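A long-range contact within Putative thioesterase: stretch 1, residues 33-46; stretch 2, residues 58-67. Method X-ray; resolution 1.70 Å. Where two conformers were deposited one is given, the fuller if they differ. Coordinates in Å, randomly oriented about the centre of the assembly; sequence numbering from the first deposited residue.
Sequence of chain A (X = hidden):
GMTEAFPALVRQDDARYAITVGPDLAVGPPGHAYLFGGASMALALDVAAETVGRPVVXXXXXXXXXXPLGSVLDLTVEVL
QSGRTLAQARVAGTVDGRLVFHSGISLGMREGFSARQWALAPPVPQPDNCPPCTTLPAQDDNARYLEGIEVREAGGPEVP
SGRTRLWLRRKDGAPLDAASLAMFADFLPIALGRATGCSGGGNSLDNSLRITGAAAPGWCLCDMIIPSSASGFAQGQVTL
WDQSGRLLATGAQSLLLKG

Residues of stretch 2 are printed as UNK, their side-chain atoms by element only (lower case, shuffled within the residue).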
ATOM      1  N   ALA A  33     -23.566  11.533   3.645  1.00 19.54           N
ATOM      2  CA  ALA A  33     -22.503  12.408   4.110  1.00 17.23           C
ATOM      3  C   ALA A  33     -21.736  11.652   5.172  1.00 16.38           C
ATOM      4  O   ALA A  33     -22.267  11.362   6.268  1.00 17.17           O
ATOM      5  CB  ALA A  33     -23.065  13.654   4.665  1.00 15.80           C
ATOM      6  N   TYR A  34     -20.479  11.356   4.873  0.70 16.18           N
ATOM      7  CA  TYR A  34     -19.627  10.641   5.815  0.70 15.81           C
ATOM      8  C   TYR A  34     -18.223  11.190   5.704  0.70 15.25           C
ATOM      9  O   TYR A  34     -17.855  11.842   4.717  0.70 14.85           O
ATOM     10  CB  TYR A  34     -19.661   9.119   5.567  0.70 17.19           C
ATOM     11  CG  TYR A  34     -19.495   8.795   4.109  0.70 17.08           C
ATOM     12  CD1 TYR A  34     -18.232   8.621   3.540  0.70 22.22           C
ATOM     13  CD2 TYR A  34     -20.611   8.722   3.278  0.70 19.81           C
ATOM     14  CE1 TYR A  34     -18.094   8.377   2.189  0.70 21.55           C
ATOM     15  CE2 TYR A  34     -20.476   8.474   1.941  0.70 20.84           C
ATOM     16  CZ  TYR A  34     -19.221   8.318   1.399  0.70 22.14           C
ATOM     17  OH  TYR A  34     -19.145   8.051   0.052  0.70 23.57           O
ATOM     18  N   LEU A  35     -17.456  10.918   6.739  1.00 15.25           N
ATOM     19  CA  LEU A  35     -16.068  11.322   6.827  1.00 14.39           C
ATOM     20  C   LEU A  35     -15.289  10.767   5.642  1.00 14.28           C
ATOM     21  O   LEU A  35     -15.326   9.564   5.322  1.00 13.19           O
ATOM     22  CB  LEU A  35     -15.456  10.851   8.158  1.00 15.61           C
ATOM     23  CG  LEU A  35     -13.990  11.208   8.419  1.00 13.97           C
ATOM     24  CD1 LEU A  35     -13.741  12.714   8.488  1.00 15.45           C
ATOM     25  CD2 LEU A  35     -13.546  10.513   9.726  1.00 14.18           C
ATOM     26  N   PHE A  36     -14.654  11.716   4.960  1.00 13.52           N
ATOM     27  CA  PHE A  36     -13.758  11.450   3.839  1.00 14.21           C
ATOM     28  C   PHE A  36     -12.644  10.488   4.269  1.00 14.85           C
ATOM     29  O   PHE A  36     -11.993  10.684   5.281  1.00 14.40           O
ATOM     30  CB  PHE A  36     -13.203  12.808   3.336  1.00 13.05           C
ATOM     31  CG  PHE A  36     -12.246  12.721   2.188  1.00 14.16           C
ATOM     32  CD1 PHE A  36     -12.471  11.890   1.118  1.00 16.24           C
ATOM     33  CD2 PHE A  36     -11.139  13.559   2.182  1.00 16.51           C
ATOM     34  CE1 PHE A  36     -11.576  11.859   0.041  1.00 16.17           C
ATOM     35  CE2 PHE A  36     -10.231  13.525   1.128  1.00 16.06           C
ATOM     36  CZ  PHE A  36     -10.478  12.688   0.056  1.00 16.09           C
ATOM     37  N   GLY A  37     -12.443   9.445   3.465  1.00 15.34           N
ATOM     38  CA  GLY A  37     -11.427   8.439   3.767  1.00 15.75           C
ATOM     39  C   GLY A  37     -10.055   9.047   3.958  1.00 14.87           C
ATOM     40  O   GLY A  37      -9.343   8.691   4.897  1.00 14.35           O
ATOM     41  N   GLY A  38      -9.695   9.963   3.049  1.00 14.50           N
ATOM     42  CA  GLY A  38      -8.415  10.634   3.123  1.00 14.03           C
ATOM     43  C   GLY A  38      -8.235  11.421   4.394  1.00 13.32           C
ATOM     44  O   GLY A  38      -7.115  11.563   4.921  1.00 13.33           O
ATOM     45  N   ALA A  39      -9.347  11.955   4.887  1.00 12.59           N
ATOM     46  CA  ALA A  39      -9.318  12.719   6.161  1.00 12.07           C
ATOM     47  C   ALA A  39      -9.088  11.740   7.301  1.00 13.07           C
ATOM     48  O   ALA A  39      -8.417  12.038   8.244  1.00 12.43           O
ATOM     49  CB  ALA A  39     -10.617  13.490   6.396  1.00 11.27           C
ATOM     50  N   SER A  40      -9.656  10.561   7.189  1.00 14.04           N
ATOM     51  CA  SER A  40      -9.437   9.520   8.198  1.00 14.97           C
ATOM     52  C   SER A  40      -7.936   9.199   8.263  1.00 14.57           C
ATOM     53  O   SER A  40      -7.360   9.110   9.357  1.00 15.07           O
ATOM     54  CB  SER A  40     -10.240   8.263   7.890  1.00 14.79           C
ATOM     55  OG  SER A  40     -11.620   8.528   8.135  1.00 15.70           O
HETATM   56  N   MSE A  41      -7.358   8.985   7.093  1.00 14.61           N
HETATM   57  CA  MSE A  41      -5.928   8.710   7.010  0.50 13.98           C
HETATM   58  C   MSE A  41      -5.128   9.882   7.581  1.00 14.56           C
HETATM   59  O   MSE A  41      -4.250   9.693   8.453  1.00 15.08           O
HETATM   60  CB  MSE A  41      -5.453   8.375   5.604  0.50 14.39           C
HETATM   61  CG  MSE A  41      -3.940   8.334   5.586  0.50 12.82           C
HETATM   62 SE   MSE A  41      -3.151   6.797   6.575  0.38 13.65          SE
HETATM   63  CE  MSE A  41      -3.421   5.512   5.160  0.50 10.52           C
ATOM     64  N   ALA A  42      -5.463  11.095   7.174  1.00 14.04           N
ATOM     65  CA  ALA A  42      -4.792  12.305   7.667  1.00 13.81           C
ATOM     66  C   ALA A  42      -4.785  12.376   9.183  1.00 13.64           C
ATOM     67  O   ALA A  42      -3.778  12.681   9.814  1.00 14.83           O
ATOM     68  CB  ALA A  42      -5.436  13.549   7.084  1.00 13.50           C
ATOM     69  N   LEU A  43      -5.948  12.095   9.776  1.00 13.68           N
ATOM     70  CA  LEU A  43      -6.148  12.149  11.225  1.00 13.79           C
ATOM     71  C   LEU A  43      -5.347  11.069  11.915  1.00 14.35           C
ATOM     72  O   LEU A  43      -4.736  11.285  12.951  1.00 15.68           O
ATOM     73  CB  LEU A  43      -7.647  12.046  11.550  1.00 13.89           C
ATOM     74  CG  LEU A  43      -8.505  13.303  11.348  1.00 13.08           C
ATOM     75  CD1 LEU A  43     -10.003  13.019  11.131  1.00 14.09           C
ATOM     76  CD2 LEU A  43      -8.301  14.276  12.527  1.00 13.72           C
ATOM     77  N   ALA A  44      -5.334   9.901  11.311  1.00 15.29           N
ATOM     78  CA  ALA A  44      -4.588   8.779  11.909  1.00 15.73           C
ATOM     79  C   ALA A  44      -3.094   9.128  11.924  1.00 15.44           C
ATOM     80  O   ALA A  44      -2.366   8.925  12.937  1.00 15.02           O
ATOM     81  CB  ALA A  44      -4.873   7.497  11.133  1.00 14.64           C
ATOM     82  N   LEU A  45      -2.618   9.683  10.812  1.00 15.38           N
ATOM     83  CA  LEU A  45      -1.219  10.036  10.726  1.00 16.15           C
ATOM     84  C   LEU A  45      -0.847  11.190  11.626  1.00 16.23           C
ATOM     85  O   LEU A  45       0.258  11.243  12.163  1.00 17.34           O
ATOM     86  CB  LEU A  45      -0.838  10.386   9.304  1.00 15.57           C
ATOM     87  CG  LEU A  45      -1.018   9.330   8.210  1.00 18.33           C
ATOM     88  CD1 LEU A  45      -0.656   9.969   6.857  1.00 17.69           C
ATOM     89  CD2 LEU A  45      -0.171   8.102   8.513  1.00 23.14           C
ATOM     90  N   ASP A  46      -1.801  12.093  11.819  0.50 16.78           N
ATOM     91  CA  ASP A  46      -1.600  13.284  12.633  0.50 16.71           C
ATOM     92  C   ASP A  46      -1.410  12.872  14.104  0.50 16.50           C
ATOM     93  O   ASP A  46      -0.414  13.215  14.726  0.50 16.06           O
ATOM     94  CB  ASP A  46      -2.784  14.260  12.479  0.50 17.28           C
ATOM     95  CG  ASP A  46      -2.506  15.622  13.103  0.50 18.33           C
ATOM     96  OD1 ASP A  46      -1.724  16.397  12.517  0.50 21.95           O
ATOM     97  OD2 ASP A  46      -3.072  15.928  14.162  0.50 20.51           O
ATOM     98  N   UNK A  58       5.217   6.071   6.558  1.00 14.98           N
ATOM     99  CA  UNK A  58       4.153   5.414   5.795  1.00 15.08           C
ATOM    100  C   UNK A  58       3.057   4.989   6.687  1.00 15.58           C
ATOM    101  O   UNK A  58       3.256   4.780   7.865  1.00 16.26           O
ATOM    102  n   UNK A  58       4.433   1.420   7.441  1.00 20.49           N
ATOM    103  o   UNK A  58       3.059   1.916   5.712  1.00 26.36           O
ATOM    104  c   UNK A  58       4.681   4.187   5.003  1.00 15.73           C
ATOM    105  c   UNK A  58       4.132   2.068   6.310  1.00 23.40           C
ATOM    106  c   UNK A  58       5.190   2.991   5.789  1.00 18.26           C
ATOM    107  N   UNK A  59       1.880   4.824   6.128  1.00 14.94           N
ATOM    108  CA  UNK A  59       0.768   4.288   6.922  1.00 15.27           C
ATOM    109  C   UNK A  59      -0.233   3.540   6.051  1.00 14.86           C
ATOM    110  O   UNK A  59      -0.362   3.791   4.856  1.00 14.59           O
ATOM    111  N   UNK A  60      -0.877   2.557   6.657  1.00 16.42           N
ATOM    112  CA  UNK A  60      -1.961   1.841   5.989  1.00 17.00           C
ATOM    113  C   UNK A  60      -3.133   1.827   6.917  1.00 16.94           C
ATOM    114  O   UNK A  60      -2.968   1.646   8.121  1.00 17.49           O
ATOM    115  o   UNK A  60      -0.489   0.401   4.672  1.00 27.02           O
ATOM    116  c   UNK A  60      -1.578   0.405   5.607  1.00 18.46           C
ATOM    117  N   UNK A  61      -4.320   2.026   6.355  1.00 15.12           N
ATOM    118  CA  UNK A  61      -5.548   2.069   7.168  1.00 15.02           C
ATOM    119  C   UNK A  61      -6.622   1.251   6.472  1.00 14.85           C
ATOM    120  O   UNK A  61      -6.792   1.375   5.255  1.00 14.67           O
ATOM    121  c   UNK A  61      -5.956   3.529   7.332  1.00 14.84           C
ATOM    122  c   UNK A  61      -8.460   3.830   7.283  1.00 19.21           C
ATOM    123  c   UNK A  61      -7.010   5.424   8.546  1.00 17.37           C
ATOM    124  c   UNK A  61      -7.189   3.992   8.122  1.00 15.79           C
ATOM    125  N   UNK A  62      -7.291   0.407   7.256  1.00 15.42           N
ATOM    126  CA  UNK A  62      -8.378  -0.463   6.776  1.00 16.32           C
ATOM    127  C   UNK A  62      -9.685   0.100   7.246  1.00 15.35           C
ATOM    128  O   UNK A  62      -9.823   0.416   8.415  1.00 13.89           O
ATOM    129  c   UNK A  62      -6.313  -2.549   5.838  1.00 30.04           C
ATOM    130  o   UNK A  62      -6.996  -3.135   4.977  1.00 34.61           O
ATOM    131  c   UNK A  62      -6.834  -2.418   7.280  1.00 23.32           C
ATOM    132  c   UNK A  62      -8.243  -1.893   7.342  1.00 17.52           C
ATOM    133  n   UNK A  62      -5.087  -2.024   5.577  1.00 32.56           N
ATOM    134  N   UNK A  63     -10.630   0.293   6.328  1.00 15.42           N
ATOM    135  CA  UNK A  63     -11.944   0.834   6.688  1.00 17.05           C
ATOM    136  C   UNK A  63     -12.879  -0.307   7.046  1.00 17.75           C
ATOM    137  O   UNK A  63     -13.114  -1.210   6.228  1.00 18.19           O
ATOM    138  c   UNK A  63     -11.753   3.980   6.047  1.00 19.03           C
ATOM    139  c   UNK A  63     -10.368   5.168   4.528  1.00 18.30           C
ATOM    140  c   UNK A  63     -10.400   4.102   3.661  1.00 17.88           C
ATOM    141  c   UNK A  63     -12.566   1.652   5.551  1.00 16.38           C
ATOM    142  c   UNK A  63     -11.106   2.966   3.988  1.00 16.44           C
ATOM    143  c   UNK A  63     -11.050   5.115   5.734  1.00 21.08           C
ATOM    144  c   UNK A  63     -11.784   2.892   5.179  1.00 16.77           C
ATOM    145  N   UNK A  64     -13.435  -0.236   8.246  1.00 17.90           N
ATOM    146  CA  UNK A  64     -14.294  -1.272   8.784  1.00 19.50           C
ATOM    147  C   UNK A  64     -15.743  -0.882   8.670  1.00 20.74           C
ATOM    148  O   UNK A  64     -16.593  -1.694   8.330  1.00 20.78           O
ATOM    149  c   UNK A  64     -13.921  -1.566  10.244  1.00 18.83           C
ATOM    150  c   UNK A  64     -12.429  -1.992  10.365  1.00 18.80           C
ATOM    151  c   UNK A  64     -14.864  -2.637  10.854  1.00 19.39           C
ATOM    152  N   UNK A  65     -16.004   0.391   8.943  0.50 21.26           N
ATOM    153  CA  UNK A  65     -17.359   0.947   8.909  0.50 21.68           C
ATOM    154  C   UNK A  65     -17.329   2.445   8.641  0.50 22.08           C
ATOM    155  O   UNK A  65     -16.291   3.094   8.756  0.50 22.20           O
ATOM    156  o   UNK A  65     -19.399   1.176  10.197  0.50 22.97           O
ATOM    157  c   UNK A  65     -18.076   0.679  10.226  0.50 21.96           C
ATOM    158  N   UNK A  66     -18.501   2.985   8.332  1.00 22.37           N
ATOM    159  CA  UNK A  66     -18.659   4.403   7.989  1.00 22.67           C
ATOM    160  C   UNK A  66     -18.789   5.285   9.210  1.00 20.93           C
ATOM    161  O   UNK A  66     -19.318   4.881  10.248  1.00 22.10           O
ATOM    162  c   UNK A  66     -19.275   3.781   2.888  1.00 35.00           C
ATOM    163  c   UNK A  66     -19.032   5.244   4.789  1.00 32.53           C
ATOM    164  c   UNK A  66     -19.892   4.654   7.077  1.00 23.27           C
ATOM    165  c   UNK A  66     -19.668   4.335   5.627  1.00 28.52           C
ATOM    166  c   UNK A  66     -18.826   4.968   3.429  1.00 33.81           C
ATOM    167  c   UNK A  66     -19.923   2.855   3.711  1.00 34.34           C
ATOM    168  c   UNK A  66     -20.133   3.146   5.079  1.00 32.88           C
ATOM    169  N   UNK A  67     -18.277   6.507   9.062  1.00 20.02           N
ATOM    170  CA  UNK A  67     -18.380   7.542  10.087  1.00 19.24           C
ATOM    171  C   UNK A  67     -19.312   8.650   9.552  1.00 19.04           C
ATOM    172  O   UNK A  67     -18.918   9.474   8.750  1.00 18.34           O
ATOM    173  c   UNK A  67     -17.033   8.127  10.467  1.00 19.45           C
ATOM    174  o   UNK A  67     -16.170   7.051  10.827  1.00 19.10           O
ATOM    175  c   UNK A  67     -17.160   9.112  11.647  1.00 18.38           C
TER
HETATM  176  O   HOH W   1     -16.546   7.275   6.627  1.00 22.44           O

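Position 58 opens the strand with three side-chain carbons in line, the last carrying one oxygen and one nitrogen. The CA-to-CB bond points away from the helix, and the nitrogen of the terminal amide is hydrogen-bonded elsewhere in the structure; carbon count and amide together identify Gln58. Position 59 has no side-chain atoms and is therefore Gly59. A CB here would point toward the helix and lie 2.8 Å from Leu45 CD2, a clash, so the bare backbone lets the helix side chains settle against the strand: Leu45 CD2 is 4.2 Å from Gly59 CA, and the selenomethionine methyl, Met41 CE, is 3.5 Å from Gly59 O.

At position 60 one carbon bears one oxygen, and its CA-to-CB bond points away from stretch 1. This is Ser60, which meets the helix through its backbone, with Met41 CE 4.0 Å from Ser60 CA. Position 61 reverses direction, as alternation along a strand requires: four carbons, forked at the second, on a CA-to-CB bond that points toward the helix, define Leu61. Its CD1 lies 3.8 Å from Met41 CA and 3.9 Å from Ala44 CB, while its CB is 3.9 Å from Met41 CE.

Position 62 again has three carbons ending in an oxygen and a nitrogen, out of reach of stretch 1; this is Gln62. At position 63 a single carbon leads to a six-carbon ring without a hydroxyl, hence Phe63. The ring reaches the first turn of the helix, where Phe63 CZ is 3.5 Å from Gly37 CA, and Ser40 CB approaches its edge, 3.9 Å from Phe63 CE1.

Position 64, one carbon carrying two more, is Val64, and position 65, one carbon and one oxygen, is Ser65; both lie out of reach. Position 66 has another six-carbon ring on one carbon. It is Phe66, whose edge is directed at the face of Tyr34, with ring centroids 4.8 Å apart and planes at 66°; Phe66 CD1 is 3.6 Å from Tyr34 CG. At position 67 a carbon carries one oxygen and one carbon, as in Thr67, whose CB lies 3.9 Å from Leu35 CB.

Along the strand, Leu61 and Phe63 direct their CA-to-CB bonds toward the helix, and Gly59, where a CB would point the same way, leaves room for Leu45 and Met41; the two segments run in largely opposing directions. Beyond the strand, backbone pairing joins the apolar packing: the Phe66 edge meets the Tyr34 face, Leu35 N donates to Thr67 O at 2.9 Å, nearly linearly, and a water accepts from Thr67 N (3.1 Å) and donates to Leu35 O (2.9 Å).

Stretch 2 58-67: QGSLQFVSFT
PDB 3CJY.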